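Local structure of BH0493 protein (Bacillus halodurans C-125, 2QEE) at residues Arg316-Trp327 against Met346-Asp357. The protein is a putative metal-dependent hydrolase of the amidohydrolase superfamily that binds zinc and whose substrate is not established. Numbering follows the deposited sequence.
Sequences RKFSNLMIFGCW and MLGTSFIPQHSD. With ZN (zinc ion), chain T.
Ile323 O accepts from Ile352 N at 3.1 Å and Ile352 O from Gly325 N at 2.8 Å, so Phe324 and Ile352 form a single beta bridge. Just beyond it, Gln354 OE1 takes two backbone donors, Cys326 N across the contact at 2.9 Å and His355 N in its own segment, while its NE2 turns to Ser371. At the far end Arg316, bent at chi3 (55°), brings NH1 to Met346 O at the end of helix 333-347 (2.8 Å, a bent bond); the same NH1 meets Glu56 of a second subunit in a salt bridge. With an alanine here, that glutamate and the helix-end carbonyl are likely to lose this mate.

Residues 316-327 carry strand 321-323, which runs parallel to strand 298-302; 346-357 leads from helix 333-347 to the metal centre, an arrangement consistent with the (beta/alpha)8 barrel of the amidohydrolase superfamily. Asp357 OD1 binds the zinc ion at 2.1 Å, with His28 and His30. His355 NE2 donates to Asp357 OD2, coming from above the carboxylate plane, and probably helps hold its orientation.

Among the rings, Phe324 sets its edge on a face of His355, planes at 61°, and water 2 lies over the opposite face. Asp357 OD2 sits at the indole edge, 3.1 Å from Trp327 CD1, with carboxylate and ring planes 14° apart; Trp327 NE1 donates instead to water 3, a zinc ligand.

Apolar contacts lie nearer the helix end: Met322 and Ile352 cross at about a right angle, CG touching CD1 (3.6 Å), and Ile323 CD1 touches Leu347 CD1.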
loop_
_atom_site.group_PDB
_atom_site.type_symbol
_atom_site.label_atom_id
_atom_site.label_comp_id
_atom_site.label_asym_id
_atom_site.label_seq_id
_atom_site.Cartn_x
_atom_site.Cartn_y
_atom_site.Cartn_z
ATOM N N ARG C 316 13.653 -10.705 -6.694
ATOM C CA ARG C 316 14.206 -10.521 -8.057
ATOM C C ARG C 316 15.730 -10.463 -8.057
ATOM O O ARG C 316 16.339 -10.782 -9.063
ATOM C CB ARG C 316 13.728 -9.237 -8.714
ATOM C CG ARG C 316 12.217 -9.233 -9.037
ATOM C CD ARG C 316 11.841 -7.937 -9.803
ATOM N NE ARG C 316 12.622 -7.692 -11.040
ATOM C CZ ARG C 316 12.308 -8.230 -12.220
ATOM N NH1 ARG C 316 11.257 -9.046 -12.348
ATOM N NH2 ARG C 316 13.083 -7.988 -13.271
ATOM N N LYS C 317 16.329 -10.016 -6.957
ATOM C CA LYS C 317 17.815 -9.847 -6.933
ATOM C C LYS C 317 18.555 -11.126 -6.582
ATOM O O LYS C 317 19.694 -11.309 -6.996
ATOM C CB LYS C 317 18.257 -8.818 -5.906
ATOM C CG LYS C 317 17.563 -7.454 -6.001
ATOM C CD LYS C 317 17.882 -6.818 -7.336
ATOM C CE LYS C 317 16.661 -6.777 -8.287
ATOM N NZ LYS C 317 17.027 -6.005 -9.572
ATOM N N PHE C 318 17.918 -11.960 -5.779
ATOM C CA PHE C 318 18.623 -13.135 -5.177
ATOM C C PHE C 318 17.918 -14.436 -5.339
ATOM O O PHE C 318 16.863 -14.635 -4.752
ATOM C CB PHE C 318 18.935 -12.909 -3.677
ATOM C CG PHE C 318 19.832 -11.748 -3.446
ATOM C CD1 PHE C 318 21.213 -11.867 -3.645
ATOM C CD2 PHE C 318 19.319 -10.538 -3.062
ATOM C CE1 PHE C 318 22.036 -10.787 -3.471
ATOM C CE2 PHE C 318 20.117 -9.453 -2.862
ATOM C CZ PHE C 318 21.514 -9.567 -3.066
ATOM N N SER C 319 18.552 -15.395 -6.033
ATOM C CA SER C 319 17.937 -16.684 -6.238
ATOM C C SER C 319 17.967 -17.583 -5.011
ATOM O O SER C 319 17.273 -18.568 -4.980
ATOM C CB SER C 319 18.576 -17.422 -7.415
ATOM O OG SER C 319 20.003 -17.576 -7.242
ATOM N N ASN C 320 18.824 -17.250 -4.013
ATOM C CA ASN C 320 18.855 -17.952 -2.750
ATOM C C ASN C 320 17.801 -17.462 -1.729
ATOM O O ASN C 320 17.746 -17.911 -0.551
ATOM C CB ASN C 320 20.287 -17.971 -2.151
ATOM C CG ASN C 320 20.831 -16.611 -1.843
ATOM O OD1 ASN C 320 20.505 -15.601 -2.494
ATOM N ND2 ASN C 320 21.752 -16.566 -0.849
ATOM N N LEU C 321 16.886 -16.610 -2.214
ATOM C CA LEU C 321 15.709 -16.207 -1.450
ATOM C C LEU C 321 14.476 -16.854 -2.072
ATOM O O LEU C 321 14.259 -16.727 -3.305
ATOM C CB LEU C 321 15.520 -14.669 -1.531
ATOM C CG LEU C 321 14.295 -14.126 -0.819
ATOM C CD1 LEU C 321 14.243 -14.520 0.679
ATOM C CD2 LEU C 321 14.265 -12.603 -1.018
ATOM N N MET C 322 13.668 -17.482 -1.228
ATOM C CA MET C 322 12.355 -17.977 -1.661
ATOM C C MET C 322 11.408 -17.267 -0.715
ATOM O O MET C 322 11.494 -17.419 0.488
ATOM C CB MET C 322 12.198 -19.498 -1.515
ATOM C CG MET C 322 10.802 -20.046 -1.818
ATOM S SD MET C 322 10.299 -19.543 -3.501
ATOM C CE MET C 322 11.366 -20.581 -4.467
ATOM N N ILE C 323 10.508 -16.455 -1.259
ATOM C CA ILE C 323 9.482 -15.830 -0.381
ATOM C C ILE C 323 8.239 -16.685 -0.320
ATOM O O ILE C 323 7.874 -17.382 -1.315
ATOM C CB ILE C 323 9.154 -14.361 -0.837
ATOM C CG1 ILE C 323 8.414 -14.356 -2.149
ATOM C CG2 ILE C 323 10.468 -13.535 -0.866
ATOM C CD1 ILE C 323 8.244 -12.867 -2.660
ATOM N N PHE C 324 7.553 -16.685 0.821
ATOM C CA PHE C 324 6.416 -17.574 1.003
ATOM C C PHE C 324 5.301 -16.895 1.772
ATOM O O PHE C 324 5.602 -16.125 2.744
ATOM C CB PHE C 324 6.812 -18.892 1.689
ATOM C CG PHE C 324 7.170 -18.746 3.154
ATOM C CD1 PHE C 324 6.215 -18.987 4.169
ATOM C CD2 PHE C 324 8.477 -18.400 3.513
ATOM C CE1 PHE C 324 6.568 -18.885 5.533
ATOM C CE2 PHE C 324 8.855 -18.304 4.892
ATOM C CZ PHE C 324 7.847 -18.555 5.895
ATOM N N GLY C 325 4.083 -17.096 1.292
ATOM C CA GLY C 325 2.872 -16.961 2.099
ATOM C C GLY C 325 2.494 -15.512 2.431
ATOM O O GLY C 325 3.216 -14.545 2.183
ATOM N N CYS C 326 1.309 -15.418 3.017
ATOM C CA CYS C 326 0.792 -14.174 3.478
ATOM C C CYS C 326 0.519 -14.385 4.928
ATOM O O CYS C 326 -0.501 -14.935 5.291
ATOM C CB CYS C 326 -0.517 -13.895 2.713
ATOM S SG CYS C 326 -0.322 -13.847 0.912
ATOM N N TRP C 327 1.459 -13.926 5.746
ATOM C CA TRP C 327 1.518 -14.307 7.133
ATOM C C TRP C 327 0.602 -13.439 7.995
ATOM O O TRP C 327 0.749 -12.200 7.985
ATOM C CB TRP C 327 2.998 -14.085 7.545
ATOM C CG TRP C 327 3.380 -14.506 8.925
ATOM C CD1 TRP C 327 2.851 -15.533 9.651
ATOM C CD2 TRP C 327 4.408 -13.912 9.747
ATOM N NE1 TRP C 327 3.468 -15.596 10.889
ATOM C CE2 TRP C 327 4.426 -14.626 10.972
ATOM C CE3 TRP C 327 5.321 -12.869 9.556
ATOM C CZ2 TRP C 327 5.318 -14.312 12.021
ATOM C CZ3 TRP C 327 6.217 -12.569 10.601
ATOM C CH2 TRP C 327 6.196 -13.278 11.806
ATOM N N MET C 346 6.119 -9.714 -10.857
ATOM C CA MET C 346 7.571 -9.523 -10.835
ATOM C C MET C 346 8.385 -10.803 -10.761
ATOM O O MET C 346 9.614 -10.768 -10.944
ATOM C CB MET C 346 7.970 -8.639 -9.633
ATOM C CG MET C 346 7.836 -7.156 -9.971
ATOM S SD MET C 346 8.357 -6.098 -8.624
ATOM C CE MET C 346 6.812 -6.170 -7.722
ATOM N N LEU C 347 7.712 -11.894 -10.416
ATOM C CA LEU C 347 8.435 -13.181 -10.206
ATOM C C LEU C 347 7.873 -14.319 -11.048
ATOM O O LEU C 347 8.385 -15.449 -10.991
ATOM C CB LEU C 347 8.390 -13.600 -8.727
ATOM C CG LEU C 347 8.989 -12.589 -7.718
ATOM C CD1 LEU C 347 8.745 -13.170 -6.323
ATOM C CD2 LEU C 347 10.475 -12.397 -7.969
ATOM N N GLY C 348 6.780 -14.086 -11.790
ATOM C CA GLY C 348 6.213 -15.204 -12.543
ATOM C C GLY C 348 5.664 -16.240 -11.565
ATOM O O GLY C 348 4.886 -15.926 -10.710
ATOM N N THR C 349 6.071 -17.496 -11.723
ATOM C CA THR C 349 5.657 -18.535 -10.786
ATOM C C THR C 349 6.774 -18.932 -9.789
ATOM O O THR C 349 6.638 -19.981 -9.082
ATOM C CB THR C 349 5.222 -19.826 -11.534
ATOM O OG1 THR C 349 6.327 -20.251 -12.333
ATOM C CG2 THR C 349 3.965 -19.532 -12.414
ATOM N N SER C 350 7.829 -18.126 -9.680
ATOM C CA SER C 350 8.998 -18.459 -8.816
ATOM C C SER C 350 8.840 -18.010 -7.325
ATOM O O SER C 350 9.730 -17.355 -6.743
ATOM C CB SER C 350 10.318 -17.933 -9.432
ATOM O OG SER C 350 10.438 -16.508 -9.476
ATOM N N PHE C 351 7.695 -18.349 -6.738
ATOM C CA PHE C 351 7.499 -18.108 -5.319
ATOM C C PHE C 351 6.492 -19.078 -4.770
ATOM O O PHE C 351 5.883 -19.842 -5.535
ATOM C CB PHE C 351 6.992 -16.654 -5.111
ATOM C CG PHE C 351 5.574 -16.365 -5.668
ATOM C CD1 PHE C 351 4.546 -16.180 -4.774
ATOM C CD2 PHE C 351 5.350 -16.172 -7.051
ATOM C CE1 PHE C 351 3.226 -15.894 -5.235
ATOM C CE2 PHE C 351 4.063 -15.889 -7.534
ATOM C CZ PHE C 351 2.999 -15.753 -6.626
ATOM N N ILE C 352 6.281 -19.039 -3.456
ATOM C CA ILE C 352 5.285 -19.880 -2.791
ATOM C C ILE C 352 4.165 -18.945 -2.303
ATOM O O ILE C 352 4.334 -18.166 -1.329
ATOM C CB ILE C 352 5.915 -20.673 -1.603
ATOM C CG1 ILE C 352 7.063 -21.589 -2.122
ATOM C CG2 ILE C 352 4.836 -21.417 -0.774
ATOM C CD1 ILE C 352 7.965 -22.056 -0.944
ATOM N N PRO C 353 3.036 -18.962 -3.003
ATOM C CA PRO C 353 1.980 -17.951 -2.639
ATOM C C PRO C 353 1.385 -18.053 -1.241
ATOM O O PRO C 353 0.983 -17.028 -0.671
ATOM C CB PRO C 353 0.862 -18.175 -3.676
ATOM C CG PRO C 353 1.146 -19.551 -4.271
ATOM C CD PRO C 353 2.684 -19.733 -4.219
ATOM N N GLN C 354 1.281 -19.243 -0.641
ATOM C CA GLN C 354 0.542 -19.290 0.612
ATOM C C GLN C 354 1.003 -20.444 1.518
ATOM O O GLN C 354 1.552 -21.446 1.012
ATOM C CB GLN C 354 -0.955 -19.393 0.371
ATOM C CG GLN C 354 -1.843 -19.311 1.607
ATOM C CD GLN C 354 -1.668 -17.969 2.348
ATOM O OE1 GLN C 354 -0.559 -17.655 2.807
ATOM N NE2 GLN C 354 -2.771 -17.196 2.483
ATOM N N HIS C 355 0.762 -20.247 2.812
ATOM C CA HIS C 355 0.838 -21.295 3.827
ATOM C C HIS C 355 -0.334 -21.018 4.762
ATOM O O HIS C 355 -0.848 -19.908 4.754
ATOM C CB HIS C 355 2.167 -21.273 4.584
ATOM C CG HIS C 355 2.412 -20.044 5.416
ATOM N ND1 HIS C 355 2.771 -18.833 4.856
ATOM C CD2 HIS C 355 2.345 -19.833 6.753
ATOM C CE1 HIS C 355 2.925 -17.929 5.812
ATOM N NE2 HIS C 355 2.679 -18.509 6.976
ATOM N N SER C 356 -0.724 -21.984 5.597
ATOM C CA SER C 356 -1.886 -21.759 6.469
ATOM C C SER C 356 -1.536 -21.174 7.818
ATOM O O SER C 356 -2.364 -20.468 8.434
ATOM C CB SER C 356 -2.699 -23.045 6.684
ATOM O OG SER C 356 -1.992 -23.959 7.542
ATOM N N ASP C 357 -0.357 -21.531 8.322
ATOM C CA ASP C 357 -0.026 -21.256 9.716
ATOM C C ASP C 357 -1.131 -21.821 10.664
ATOM O O ASP C 357 -1.402 -21.239 11.708
ATOM C CB ASP C 357 0.020 -19.754 9.910
ATOM C CG ASP C 357 1.200 -19.356 10.566
ATOM O OD1 ASP C 357 1.486 -20.018 11.580
ATOM O OD2 ASP C 357 1.856 -18.454 10.024
HETATM ZN ZN ZN T . 3.422 -19.651 12.440
HETATM O O HOH W 1 10.314 -15.948 -4.362
HETATM O O HOH W 2 -0.442 -17.516 6.141
HETATM O O HOH W 3 3.981 -18.004 12.901
#